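Local structure of putative oxidoreductase (Bacteroides fragilis NCTC 9343, 3FHL) at residues S100-G105 against D330-I335; E107-A112 against L117-Y122; A129-V134 against V147-T152; I184-Q189 against P242-H247. The protein probably acts as an oxidoreductase of the Gfo/Idh/MocA family, pairing a Rossmann-fold domain expected to bind NAD(P) with a C-terminal alpha/beta domain. One frame throughout, in Å; residues are numbered along the deposited sequence.

Contact 1 of 4, residues S100-G105 against D330-I335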
loop_
_atom_site.group_PDB
_atom_site.type_symbol
_atom_site.label_atom_id
_atom_site.label_comp_id
_atom_site.label_asym_id
_atom_site.label_seq_id
_atom_site.Cartn_x
_atom_site.Cartn_y
_atom_site.Cartn_z
ATOM N N SER C 100 -26.827 15.204 -7.658
ATOM C CA SER C 100 -27.093 13.786 -7.868
ATOM C C SER C 100 -26.467 13.281 -9.170
ATOM O O SER C 100 -26.079 12.119 -9.253
ATOM C CB SER C 100 -28.596 13.488 -7.815
ATOM O OG SER C 100 -29.277 14.057 -8.916
ATOM N N THR C 101 -26.359 14.157 -10.172
ATOM C CA THR C 101 -25.712 13.807 -11.450
ATOM C C THR C 101 -24.679 14.846 -11.889
ATOM O O THR C 101 -24.735 16.001 -11.473
ATOM C CB THR C 101 -26.732 13.605 -12.629
ATOM O OG1 THR C 101 -27.111 14.873 -13.180
ATOM C CG2 THR C 101 -27.982 12.827 -12.192
ATOM N N THR C 102 -23.754 14.414 -12.748
ATOM C CA THR C 102 -22.708 15.266 -13.326
ATOM C C THR C 102 -23.277 16.376 -14.219
ATOM O O THR C 102 -22.791 17.512 -14.191
ATOM C CB THR C 102 -21.679 14.414 -14.114
ATOM O OG1 THR C 102 -21.052 13.488 -13.218
ATOM C CG2 THR C 102 -20.592 15.281 -14.767
ATOM N N LYS C 103 -24.315 16.037 -14.984
ATOM C CA LYS C 103 -25.008 16.978 -15.866
ATOM C C LYS C 103 -25.632 18.150 -15.090
ATOM O O LYS C 103 -25.568 19.294 -15.536
ATOM C CB LYS C 103 -26.083 16.232 -16.662
ATOM C CG LYS C 103 -26.618 16.973 -17.875
ATOM C CD LYS C 103 -27.622 16.106 -18.626
ATOM C CE LYS C 103 -28.118 16.782 -19.899
ATOM N NZ LYS C 103 -29.006 15.878 -20.695
ATOM N N GLN C 104 -26.221 17.842 -13.932
ATOM C CA GLN C 104 -26.776 18.834 -13.011
ATOM C C GLN C 104 -25.689 19.756 -12.454
ATOM O O GLN C 104 -25.893 20.967 -12.314
ATOM C CB GLN C 104 -27.452 18.123 -11.850
ATOM C CG GLN C 104 -28.837 17.552 -12.135
ATOM C CD GLN C 104 -29.411 16.861 -10.910
ATOM O OE1 GLN C 104 -28.679 16.520 -9.976
ATOM N NE2 GLN C 104 -30.717 16.653 -10.903
ATOM N N GLY C 105 -24.542 19.165 -12.130
ATOM C CA GLY C 105 -23.382 19.900 -11.658
ATOM C C GLY C 105 -22.818 20.836 -12.705
ATOM O O GLY C 105 -22.541 22.005 -12.414
ATOM N N ASP C 330 -13.880 21.273 -9.157
ATOM C CA ASP C 330 -12.984 20.366 -8.426
ATOM C C ASP C 330 -13.667 19.057 -8.021
ATOM O O ASP C 330 -13.071 18.000 -8.175
ATOM C CB ASP C 330 -12.360 21.043 -7.200
ATOM C CG ASP C 330 -11.283 22.055 -7.562
ATOM O OD1 ASP C 330 -10.911 22.173 -8.753
ATOM O OD2 ASP C 330 -10.793 22.738 -6.642
ATOM N N ILE C 331 -14.907 19.120 -7.535
ATOM C CA ILE C 331 -15.620 17.898 -7.148
ATOM C C ILE C 331 -16.094 17.086 -8.360
ATOM O O ILE C 331 -16.205 15.873 -8.270
ATOM C CB ILE C 331 -16.751 18.135 -6.103
ATOM C CG1 ILE C 331 -17.053 16.866 -5.296
ATOM C CG2 ILE C 331 -18.031 18.596 -6.747
ATOM C CD1 ILE C 331 -15.892 16.342 -4.457
ATOM N N LEU C 332 -16.344 17.743 -9.493
ATOM C CA LEU C 332 -16.697 17.002 -10.697
ATOM C C LEU C 332 -15.484 16.219 -11.178
ATOM O O LEU C 332 -15.620 15.079 -11.616
ATOM C CB LEU C 332 -17.212 17.918 -11.805
ATOM C CG LEU C 332 -18.531 18.664 -11.604
ATOM C CD1 LEU C 332 -19.001 19.091 -12.978
ATOM C CD2 LEU C 332 -19.608 17.823 -10.919
ATOM N N ASN C 333 -14.309 16.842 -11.083
ATOM C CA ASN C 333 -13.034 16.196 -11.392
ATOM C C ASN C 333 -12.761 14.993 -10.493
ATOM O O ASN C 333 -12.324 13.935 -10.959
ATOM C CB ASN C 333 -11.893 17.209 -11.273
ATOM C CG ASN C 333 -11.925 18.265 -12.372
ATOM O OD1 ASN C 333 -12.712 18.171 -13.318
ATOM N ND2 ASN C 333 -11.057 19.271 -12.254
ATOM N N VAL C 334 -13.038 15.167 -9.205
ATOM C CA VAL C 334 -12.902 14.097 -8.221
ATOM C C VAL C 334 -13.818 12.926 -8.556
ATOM O O VAL C 334 -13.375 11.779 -8.555
ATOM C CB VAL C 334 -13.155 14.628 -6.809
ATOM C CG1 VAL C 334 -13.366 13.497 -5.802
ATOM C CG2 VAL C 334 -11.999 15.500 -6.405
ATOM N N ILE C 335 -15.072 13.235 -8.891
ATOM C CA ILE C 335 -16.088 12.236 -9.250
ATOM C C ILE C 335 -15.726 11.472 -10.522
ATOM O O ILE C 335 -16.011 10.279 -10.624
ATOM C CB ILE C 335 -17.510 12.861 -9.333
ATOM C CG1 ILE C 335 -18.044 13.124 -7.924
ATOM C CG2 ILE C 335 -18.502 11.964 -10.102
ATOM C CD1 ILE C 335 -19.280 14.014 -7.891
HETATM O O HOH W 1 -17.784 14.327 -13.130
#

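Contact 2 of 4, residues E107-A112 against L117-Y122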
loop_
_atom_site.group_PDB
_atom_site.type_symbol
_atom_site.label_atom_id
_atom_site.label_comp_id
_atom_site.label_asym_id
_atom_site.label_seq_id
_atom_site.Cartn_x
_atom_site.Cartn_y
_atom_site.Cartn_z
ATOM N N GLU C 107 -24.488 22.077 -15.149
ATOM C CA GLU C 107 -25.530 23.100 -15.295
ATOM C C GLU C 107 -25.403 24.229 -14.260
ATOM O O GLU C 107 -25.497 25.413 -14.606
ATOM C CB GLU C 107 -26.918 22.464 -15.205
ATOM C CG GLU C 107 -28.064 23.420 -15.531
ATOM C CD GLU C 107 -29.417 22.887 -15.106
ATOM O OE1 GLU C 107 -29.554 21.654 -14.942
ATOM O OE2 GLU C 107 -30.351 23.702 -14.934
ATOM N N LEU C 108 -25.194 23.855 -12.999
ATOM C CA LEU C 108 -25.023 24.821 -11.912
ATOM C C LEU C 108 -23.793 25.697 -12.093
ATOM O O LEU C 108 -23.853 26.911 -11.858
ATOM C CB LEU C 108 -24.961 24.108 -10.563
ATOM C CG LEU C 108 -26.272 23.511 -10.056
ATOM C CD1 LEU C 108 -26.076 22.973 -8.649
ATOM C CD2 LEU C 108 -27.391 24.543 -10.091
ATOM N N ILE C 109 -22.689 25.079 -12.518
ATOM C CA ILE C 109 -21.418 25.772 -12.750
ATOM C C ILE C 109 -21.573 26.834 -13.848
ATOM O O ILE C 109 -21.124 27.969 -13.683
ATOM C CB ILE C 109 -20.269 24.764 -13.056
ATOM C CG1 ILE C 109 -19.862 24.018 -11.766
ATOM C CG2 ILE C 109 -19.048 25.457 -13.691
ATOM C CD1 ILE C 109 -18.993 22.781 -11.991
ATOM N N ALA C 110 -22.243 26.464 -14.940
ATOM C CA ALA C 110 -22.528 27.393 -16.043
ATOM C C ALA C 110 -23.477 28.537 -15.641
ATOM O O ALA C 110 -23.271 29.675 -16.052
ATOM C CB ALA C 110 -23.070 26.639 -17.238
ATOM N N LEU C 111 -24.499 28.229 -14.839
ATOM C CA LEU C 111 -25.409 29.250 -14.314
ATOM C C LEU C 111 -24.674 30.266 -13.432
ATOM O O LEU C 111 -24.809 31.475 -13.635
ATOM C CB LEU C 111 -26.575 28.611 -13.553
ATOM C CG LEU C 111 -27.619 29.509 -12.879
ATOM C CD1 LEU C 111 -28.434 30.314 -13.890
ATOM C CD2 LEU C 111 -28.550 28.675 -11.994
ATOM N N ALA C 112 -23.879 29.777 -12.475
ATOM C CA ALA C 112 -23.073 30.657 -11.633
ATOM C C ALA C 112 -22.087 31.506 -12.442
ATOM O O ALA C 112 -21.864 32.675 -12.122
ATOM C CB ALA C 112 -22.334 29.851 -10.556
ATOM N N LEU C 117 -21.528 34.731 -10.266
ATOM C CA LEU C 117 -21.672 34.340 -8.868
ATOM C C LEU C 117 -20.687 33.222 -8.513
ATOM O O LEU C 117 -20.353 32.393 -9.363
ATOM C CB LEU C 117 -23.108 33.878 -8.594
ATOM C CG LEU C 117 -24.224 34.911 -8.811
ATOM C CD1 LEU C 117 -25.586 34.252 -8.697
ATOM C CD2 LEU C 117 -24.088 36.070 -7.833
ATOM N N MET C 118 -20.218 33.224 -7.264
ATOM C CA MET C 118 -19.336 32.166 -6.744
ATOM C C MET C 118 -20.129 30.875 -6.512
ATOM O O MET C 118 -21.210 30.899 -5.920
ATOM C CB MET C 118 -18.672 32.609 -5.430
ATOM C CG MET C 118 -17.560 31.650 -4.900
ATOM S SD MET C 118 -17.168 31.884 -3.147
ATOM C CE MET C 118 -18.651 31.222 -2.419
ATOM N N LEU C 119 -19.602 29.759 -7.011
ATOM C CA LEU C 119 -20.131 28.435 -6.659
ATOM C C LEU C 119 -18.991 27.546 -6.157
ATOM O O LEU C 119 -18.125 27.135 -6.932
ATOM C CB LEU C 119 -20.844 27.774 -7.836
ATOM C CG LEU C 119 -21.475 26.392 -7.611
ATOM C CD1 LEU C 119 -22.526 26.422 -6.506
ATOM C CD2 LEU C 119 -22.062 25.882 -8.918
ATOM N N SER C 120 -19.015 27.281 -4.852
ATOM C CA SER C 120 -17.988 26.514 -4.151
ATOM C C SER C 120 -18.543 25.182 -3.659
ATOM O O SER C 120 -19.720 25.090 -3.300
ATOM C CB SER C 120 -17.466 27.330 -2.956
ATOM O OG SER C 120 -16.562 26.593 -2.137
ATOM N N VAL C 121 -17.698 24.144 -3.659
ATOM C CA VAL C 121 -18.031 22.900 -2.972
ATOM C C VAL C 121 -17.115 22.721 -1.764
ATOM O O VAL C 121 -15.897 22.847 -1.881
ATOM C CB VAL C 121 -18.041 21.670 -3.918
ATOM C CG1 VAL C 121 -18.206 20.364 -3.126
ATOM C CG2 VAL C 121 -19.201 21.781 -4.899
ATOM N N TYR C 122 -17.721 22.467 -0.606
ATOM C CA TYR C 122 -17.001 22.312 0.662
ATOM C C TYR C 122 -16.145 21.041 0.686
ATOM O O TYR C 122 -16.669 19.928 0.757
ATOM C CB TYR C 122 -17.992 22.282 1.823
ATOM C CG TYR C 122 -17.346 22.346 3.190
ATOM C CD1 TYR C 122 -16.588 23.453 3.575
ATOM C CD2 TYR C 122 -17.516 21.314 4.105
ATOM C CE1 TYR C 122 -16.005 23.530 4.832
ATOM C CE2 TYR C 122 -16.942 21.378 5.357
ATOM C CZ TYR C 122 -16.194 22.489 5.718
ATOM O OH TYR C 122 -15.616 22.544 6.957
#

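Contact 3 of 4, residues A129-V134 against V147-T152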
loop_
_atom_site.group_PDB
_atom_site.type_symbol
_atom_site.label_atom_id
_atom_site.label_comp_id
_atom_site.label_asym_id
_atom_site.label_seq_id
_atom_site.Cartn_x
_atom_site.Cartn_y
_atom_site.Cartn_z
ATOM N N ALA C 129 -4.480 19.240 9.318
ATOM C CA ALA C 129 -3.093 19.477 9.749
ATOM C C ALA C 129 -2.070 18.680 8.943
ATOM O O ALA C 129 -1.056 19.227 8.515
ATOM C CB ALA C 129 -2.931 19.173 11.263
ATOM N N ASP C 130 -2.353 17.395 8.724
ATOM C CA ASP C 130 -1.427 16.514 8.008
ATOM C C ASP C 130 -1.174 16.946 6.573
ATOM O O ASP C 130 -0.031 17.060 6.169
ATOM C CB ASP C 130 -1.837 15.025 8.102
ATOM C CG ASP C 130 -3.318 14.780 7.811
ATOM O OD1 ASP C 130 -3.918 15.461 6.953
ATOM O OD2 ASP C 130 -3.887 13.875 8.449
ATOM N N PHE C 131 -2.250 17.216 5.828
ATOM C CA PHE C 131 -2.137 17.662 4.421
ATOM C C PHE C 131 -1.483 19.037 4.259
ATOM O O PHE C 131 -0.638 19.246 3.366
ATOM C CB PHE C 131 -3.512 17.654 3.761
ATOM C CG PHE C 131 -3.482 17.997 2.299
ATOM C CD1 PHE C 131 -2.844 17.156 1.384
ATOM C CD2 PHE C 131 -4.098 19.150 1.832
ATOM C CE1 PHE C 131 -2.814 17.462 0.033
ATOM C CE2 PHE C 131 -4.073 19.469 0.455
ATOM C CZ PHE C 131 -3.437 18.615 -0.434
ATOM N N LEU C 132 -1.869 19.986 5.116
ATOM C CA LEU C 132 -1.192 21.289 5.158
ATOM C C LEU C 132 0.301 21.147 5.435
ATOM O O LEU C 132 1.113 21.879 4.880
ATOM C CB LEU C 132 -1.845 22.203 6.213
ATOM C CG LEU C 132 -3.244 22.735 5.876
ATOM C CD1 LEU C 132 -3.771 23.585 7.036
ATOM C CD2 LEU C 132 -3.236 23.572 4.591
ATOM N N THR C 133 0.659 20.199 6.298
ATOM C CA THR C 133 2.057 19.948 6.582
ATOM C C THR C 133 2.743 19.333 5.372
ATOM O O THR C 133 3.847 19.736 5.026
ATOM C CB THR C 133 2.218 19.051 7.814
ATOM O OG1 THR C 133 1.536 19.652 8.926
ATOM C CG2 THR C 133 3.677 18.905 8.159
ATOM N N VAL C 134 2.074 18.387 4.711
ATOM C CA VAL C 134 2.589 17.828 3.442
ATOM C C VAL C 134 2.874 18.944 2.422
ATOM O O VAL C 134 3.963 19.001 1.872
ATOM C CB VAL C 134 1.644 16.728 2.847
ATOM C CG1 VAL C 134 1.988 16.409 1.362
ATOM C CG2 VAL C 134 1.676 15.454 3.713
ATOM N N VAL C 147 9.392 11.477 -5.370
ATOM C CA VAL C 147 9.192 10.350 -6.290
ATOM C C VAL C 147 7.956 9.510 -5.980
ATOM O O VAL C 147 7.434 8.830 -6.867
ATOM C CB VAL C 147 10.460 9.450 -6.413
ATOM C CG1 VAL C 147 11.678 10.274 -6.804
ATOM C CG2 VAL C 147 10.738 8.676 -5.114
ATOM N N GLU C 148 7.470 9.560 -4.738
ATOM C CA GLU C 148 6.335 8.729 -4.357
ATOM C C GLU C 148 5.466 9.387 -3.296
ATOM O O GLU C 148 5.979 9.997 -2.370
ATOM C CB GLU C 148 6.808 7.343 -3.867
ATOM C CG GLU C 148 5.658 6.417 -3.449
ATOM C CD GLU C 148 6.045 4.946 -3.326
ATOM O OE1 GLU C 148 7.195 4.656 -2.916
ATOM O OE2 GLU C 148 5.175 4.089 -3.627
ATOM N N TYR C 149 4.152 9.230 -3.447
ATOM C CA TYR C 149 3.164 9.822 -2.559
ATOM C C TYR C 149 2.149 8.745 -2.246
ATOM O O TYR C 149 1.482 8.221 -3.150
ATOM C CB TYR C 149 2.472 10.977 -3.303
ATOM C CG TYR C 149 1.287 11.634 -2.622
ATOM C CD1 TYR C 149 1.478 12.690 -1.719
ATOM C CD2 TYR C 149 -0.020 11.239 -2.918
ATOM C CE1 TYR C 149 0.400 13.327 -1.135
ATOM C CE2 TYR C 149 -1.112 11.859 -2.333
ATOM C CZ TYR C 149 -0.894 12.912 -1.446
ATOM O OH TYR C 149 -1.966 13.526 -0.862
ATOM N N GLU C 150 2.036 8.423 -0.965
ATOM C CA GLU C 150 1.054 7.458 -0.485
ATOM C C GLU C 150 0.167 8.120 0.529
ATOM O O GLU C 150 0.655 8.764 1.463
ATOM C CB GLU C 150 1.745 6.268 0.171
ATOM C CG GLU C 150 2.625 5.477 -0.802
ATOM C CD GLU C 150 3.648 4.613 -0.101
ATOM O OE1 GLU C 150 3.288 3.856 0.828
ATOM O OE2 GLU C 150 4.824 4.694 -0.488
ATOM N N SER C 151 -1.133 7.946 0.368
ATOM C CA SER C 151 -2.086 8.581 1.261
ATOM C C SER C 151 -3.156 7.547 1.603
ATOM O O SER C 151 -3.796 6.992 0.716
ATOM C CB SER C 151 -2.672 9.840 0.574
ATOM O OG SER C 151 -3.812 10.352 1.245
ATOM N N THR C 152 -3.346 7.284 2.892
ATOM C CA THR C 152 -4.207 6.204 3.341
ATOM C C THR C 152 -5.063 6.593 4.534
ATOM O O THR C 152 -4.549 7.190 5.473
ATOM C CB THR C 152 -3.349 4.977 3.803
ATOM O OG1 THR C 152 -2.490 4.566 2.742
ATOM C CG2 THR C 152 -4.220 3.779 4.285
#

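Contact 4 of 4, residues I184-Q189 against P242-H247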
loop_
_atom_site.group_PDB
_atom_site.type_symbol
_atom_site.label_atom_id
_atom_site.label_comp_id
_atom_site.label_asym_id
_atom_site.label_seq_id
_atom_site.Cartn_x
_atom_site.Cartn_y
_atom_site.Cartn_z
ATOM N N ILE C 184 -8.514 11.658 -3.158
ATOM C CA ILE C 184 -8.388 12.010 -4.565
ATOM C C ILE C 184 -8.322 13.534 -4.741
ATOM O O ILE C 184 -7.455 14.033 -5.456
ATOM C CB ILE C 184 -9.548 11.432 -5.410
ATOM C CG1 ILE C 184 -9.468 9.898 -5.468
ATOM C CG2 ILE C 184 -9.463 11.979 -6.819
ATOM C CD1 ILE C 184 -10.782 9.198 -5.781
ATOM N N ASP C 185 -9.228 14.259 -4.079
ATOM C CA ASP C 185 -9.182 15.734 -4.107
ATOM C C ASP C 185 -7.806 16.301 -3.756
ATOM O O ASP C 185 -7.242 17.102 -4.510
ATOM C CB ASP C 185 -10.245 16.329 -3.188
ATOM C CG ASP C 185 -10.210 17.852 -3.174
ATOM O OD1 ASP C 185 -10.423 18.477 -4.252
ATOM O OD2 ASP C 185 -9.964 18.413 -2.081
ATOM N N GLN C 186 -7.252 15.829 -2.641
ATOM C CA GLN C 186 -5.905 16.192 -2.218
ATOM C C GLN C 186 -4.858 15.860 -3.264
ATOM O O GLN C 186 -3.987 16.690 -3.533
ATOM C CB GLN C 186 -5.549 15.497 -0.901
ATOM C CG GLN C 186 -6.269 16.045 0.354
ATOM C CD GLN C 186 -5.967 15.209 1.591
ATOM O OE1 GLN C 186 -5.445 14.103 1.478
ATOM N NE2 GLN C 186 -6.296 15.731 2.779
ATOM N N ALA C 187 -4.936 14.664 -3.867
ATOM C CA ALA C 187 -3.912 14.261 -4.844
ATOM C C ALA C 187 -3.951 15.120 -6.097
ATOM O O ALA C 187 -2.898 15.500 -6.621
ATOM C CB ALA C 187 -4.031 12.768 -5.210
ATOM N N ILE C 188 -5.163 15.422 -6.558
ATOM C CA ILE C 188 -5.364 16.317 -7.725
ATOM C C ILE C 188 -4.847 17.731 -7.449
ATOM O O ILE C 188 -4.193 18.338 -8.304
ATOM C CB ILE C 188 -6.850 16.373 -8.163
ATOM C CG1 ILE C 188 -7.309 15.006 -8.687
ATOM C CG2 ILE C 188 -7.085 17.445 -9.253
ATOM C CD1 ILE C 188 -8.835 14.907 -8.791
ATOM N N GLN C 189 -5.108 18.245 -6.246
ATOM C CA GLN C 189 -4.568 19.559 -5.860
ATOM C C GLN C 189 -3.043 19.622 -5.953
ATOM O O GLN C 189 -2.478 20.607 -6.447
ATOM C CB GLN C 189 -5.060 19.974 -4.463
ATOM C CG GLN C 189 -6.519 20.440 -4.454
ATOM C CD GLN C 189 -6.770 21.612 -5.419
ATOM O OE1 GLN C 189 -6.203 22.693 -5.253
ATOM N NE2 GLN C 189 -7.617 21.393 -6.428
ATOM N N PRO C 242 0.495 4.232 7.553
ATOM C CA PRO C 242 0.635 5.683 7.672
ATOM C C PRO C 242 -0.475 6.436 6.950
ATOM O O PRO C 242 -0.969 5.968 5.919
ATOM C CB PRO C 242 1.962 5.966 6.970
ATOM C CG PRO C 242 2.725 4.664 7.080
ATOM C CD PRO C 242 1.694 3.609 6.954
ATOM N N ARG C 243 -0.864 7.581 7.503
ATOM C CA ARG C 243 -1.763 8.510 6.842
ATOM C C ARG C 243 -1.082 9.041 5.579
ATOM O O ARG C 243 -1.692 9.091 4.516
ATOM C CB ARG C 243 -2.137 9.661 7.798
ATOM C CG ARG C 243 -2.941 10.806 7.152
ATOM C CD ARG C 243 -4.403 10.456 6.885
ATOM N NE ARG C 243 -5.031 11.448 6.009
ATOM C CZ ARG C 243 -4.947 11.439 4.680
ATOM N NH1 ARG C 243 -5.549 12.382 3.968
ATOM N NH2 ARG C 243 -4.260 10.489 4.062
ATOM N N PHE C 244 0.186 9.408 5.709
ATOM C CA PHE C 244 0.997 9.797 4.562
ATOM C C PHE C 244 2.348 9.125 4.623
ATOM O O PHE C 244 2.953 9.010 5.695
ATOM C CB PHE C 244 1.222 11.313 4.511
ATOM C CG PHE C 244 0.018 12.104 4.050
ATOM C CD1 PHE C 244 -0.717 12.863 4.962
ATOM C CD2 PHE C 244 -0.381 12.097 2.710
ATOM C CE1 PHE C 244 -1.848 13.604 4.537
ATOM C CE2 PHE C 244 -1.496 12.824 2.292
ATOM C CZ PHE C 244 -2.229 13.577 3.198
ATOM N N ALA C 245 2.831 8.690 3.466
ATOM C CA ALA C 245 4.233 8.320 3.341
ATOM C C ALA C 245 4.691 8.911 2.033
ATOM O O ALA C 245 4.159 8.575 0.986
ATOM C CB ALA C 245 4.421 6.797 3.341
ATOM N N LEU C 246 5.653 9.818 2.113
ATOM C CA LEU C 246 6.200 10.448 0.922
ATOM C C LEU C 246 7.666 10.110 0.847
ATOM O O LEU C 246 8.326 10.047 1.870
ATOM C CB LEU C 246 6.011 11.970 0.982
ATOM C CG LEU C 246 4.633 12.506 0.566
ATOM C CD1 LEU C 246 3.593 12.254 1.616
ATOM C CD2 LEU C 246 4.739 14.001 0.317
ATOM N N HIS C 247 8.166 9.903 -0.367
ATOM C CA HIS C 247 9.563 9.538 -0.550
ATOM C C HIS C 247 10.132 10.423 -1.624
ATOM O O HIS C 247 9.504 10.626 -2.653
ATOM C CB HIS C 247 9.699 8.043 -0.950
ATOM C CG HIS C 247 9.222 7.089 0.110
ATOM N ND1 HIS C 247 9.825 6.987 1.343
ATOM C CD2 HIS C 247 8.186 6.219 0.126
ATOM C CE1 HIS C 247 9.175 6.105 2.079
ATOM N NE2 HIS C 247 8.179 5.615 1.361
HETATM O O HOH W 2 -6.170 14.768 5.447
#

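Contact 1 of 4, residues S100-G105 against D330-I335
Leu-332 reaches from helix 328-347 onto the first turn of helix 102-115, and its isobutyl end carries most of the packing. Its CD1 lies 4.2 Å from Gly-105 C and 4.3 Å from Thr-102 O. That one methyl therefore rests on backbone at two points of the turn. Gly-105 has no side chain, so the leucine meets its main chain directly. Both residues are buried. The CG of Leu-332 sits anti to its own carbonyl carbon (chi1 -66°), which sends the branch across to the other helix. Glu-106 and Ile-109 of helix 102-115 also touch this leucine.

The two helices belong to different parts of the protein, one to the NAD-binding Rossmann region and the other to the C-terminal alpha/beta region. A capping box fixes the start of helix 102-115. Thr-101 is the N-cap. Gln-104 N donates to Thr-101 OG1 at 3.2 Å and 162°, and Thr-101 N donates weakly to Gln-104 OE1 at 3.3 Å. The extended Gln-104 side chain reaches back to the residues before the helix, where Ser-100 OG donates to Gln-104 OE1 at 2.7 Å from above the amide plane.

Thr-102 and Ile-335 form the more open side, both partly exposed. Thr-102 OG1 is 4.3 Å from Ile-335 CG2. A water donates to Leu-332 O at 2.7 Å and makes a weak, long bond of 3.4 Å with Thr-102 OG1.

Contact 2 of 4, residues E107-A112 against L117-Y122
Leu-119 lays its CD2 methyl against the backbone of Leu-108, 3.6 Å from Leu-108 O. The same methyl is 3.8 Å from Leu-108 CB. It also meets Ile-109 CG1 at 4.1 Å, where the two side chains cross at about a right angle. One branch of a single leucine thus presses on two consecutive residues of the helix. The first torsion of Leu-119 holds CG anti to the backbone N (chi1 -179°) and carries the branch up to the helix. Nearer the strand, Leu-119 CB packs on Ala-112 CB at 3.7 Å. Ala-112, with only a CB, sits directly against Leu-119, and that CB also lies 3.4 Å from Leu-117 O.

Helix 102-115 and strand 119-122 are the last two elements of a beta-alpha-beta unit that starts with strand 91-95. The unit forms the edge of the parallel Rossmann sheet, with 119-122 as its outermost strand within the chain. The axes of the short helix and strand segments approach to 9.5 Å and run at 137° to each other, as expected when the chain turns back from helix to strand.

The turn itself is tied by backbone. Leu-117 N donates to Ala-112 O at 2.8 Å with a fairly straight N-H (159°), and the donor lies a little out of the carbonyl plane. Further cover comes from two other helices. Tyr-79 and Ala-82 of helix 78-87 touch Leu-108, and Ala-328 and Gln-329 of helix 328-347 touch Ile-109.

Contact 3 of 4, residues A129-V134 against V147-T152
The backbones of helix 129-139 and strand 146-154 stay well apart where Phe-131 and Val-134 face Tyr-149. The nearest CA atoms are 9.6 Å apart for Phe-131 and Ser-151, and 10.0 Å for Val-134 and Tyr-149. A classic beta bulge, with Val-147 and Glu-148 both facing His-247, lies just before Tyr-149 on the strand.

The tyrosine ring spans much of the gap. Tyr-149 CG is anti to the backbone N (chi1 173°), and the ring extends toward the helix. Val-134 CG1 makes an apolar touch at the ring edge, 4.3 Å from Tyr-149 CE1. Beyond the ring, the hydroxyl oxygen Tyr-149 OH lies at the edge of the Phe-131 ring, near its plane, 4.1 Å from Phe-131 CE1. These two side chains cross at about a right angle. Phe-191 meets the tyrosine ring edge-to-face.

Neighbouring strand residues turn the other way: Glu-148 and Glu-150 form salt bridges with Lys-232 of the second subunit. Helices on one face of a large open sheet, and a partner subunit at the other, are an arrangement familiar from the C-terminal alpha/beta domain of the Gfo/Idh/MocA family.

Contact 4 of 4, residues I184-Q189 against P242-H247
Polar bonds come first. Gln-186 of helix 180-191 and Arg-243, just before strand 244-248, approach from opposite directions; Gln-186 OE1 comes to the edge of the guanidinium, near its plane. The glutamine chain runs extended (chi2 174°) and the arginine chain bends at chi2 (75°), which brings NH1 to OE1. Arg-243 NH1 donates to Gln-186 OE1 at 3.0 Å, but the bond is weak because the N-H is bent (130°). The amide and guanidinium are nearly coplanar. A water bridges the pair, accepting from Gln-186 NE2 at 2.8 Å and from Arg-243 NH1 at 2.9 Å. NH1 thus has both OE1 and the water as acceptors. Stronger partners fix each end: Gln-186 NE2 also donates to Arg-125 O, and Arg-243 NH2 to Ser-151 OG.

Aromatic contacts are next. Phe-244 CZ is 3.7 Å from Gln-186 OE1, which sits at the ring edge. The same CZ lies 3.4 Å above the guanidinium plane of Arg-243, near the rim of that group. Phe-153 forms a cation-pi contact with the arginine.

In the backbone, Arg-243 and Phe-244 both face Lys-255, a classic beta bulge, consistent with both side chains reaching Gln-186.

Arg-243 is buried. Its charge is probably balanced largely by neutral acceptors and aromatic groups, with Asp-130 a distant, weak partner.

Contacts 2, 3 and 4 are buried, while contact 1 is partly open and admits water at a helix-helix seam. Contacts 1 and 2 share helix 102-115 and touch through Leu-332 and Ile-109, so the two contacts adjoin through apolar side chains. Contacts 3 and 4 have centres about 4 Å apart. They join different helices to the neighbouring strands 146-154 and 244-248 of the large sheet, and Tyr-149 packs on Phe-244 between them. Contact 2 is mainly aliphatic and contact 3 aromatic, whereas contact 4 is polar. Val-334 of contact 1 packs on Asp-185 and Ile-188 of contact 4, connecting the seam to the sheet's helical cover.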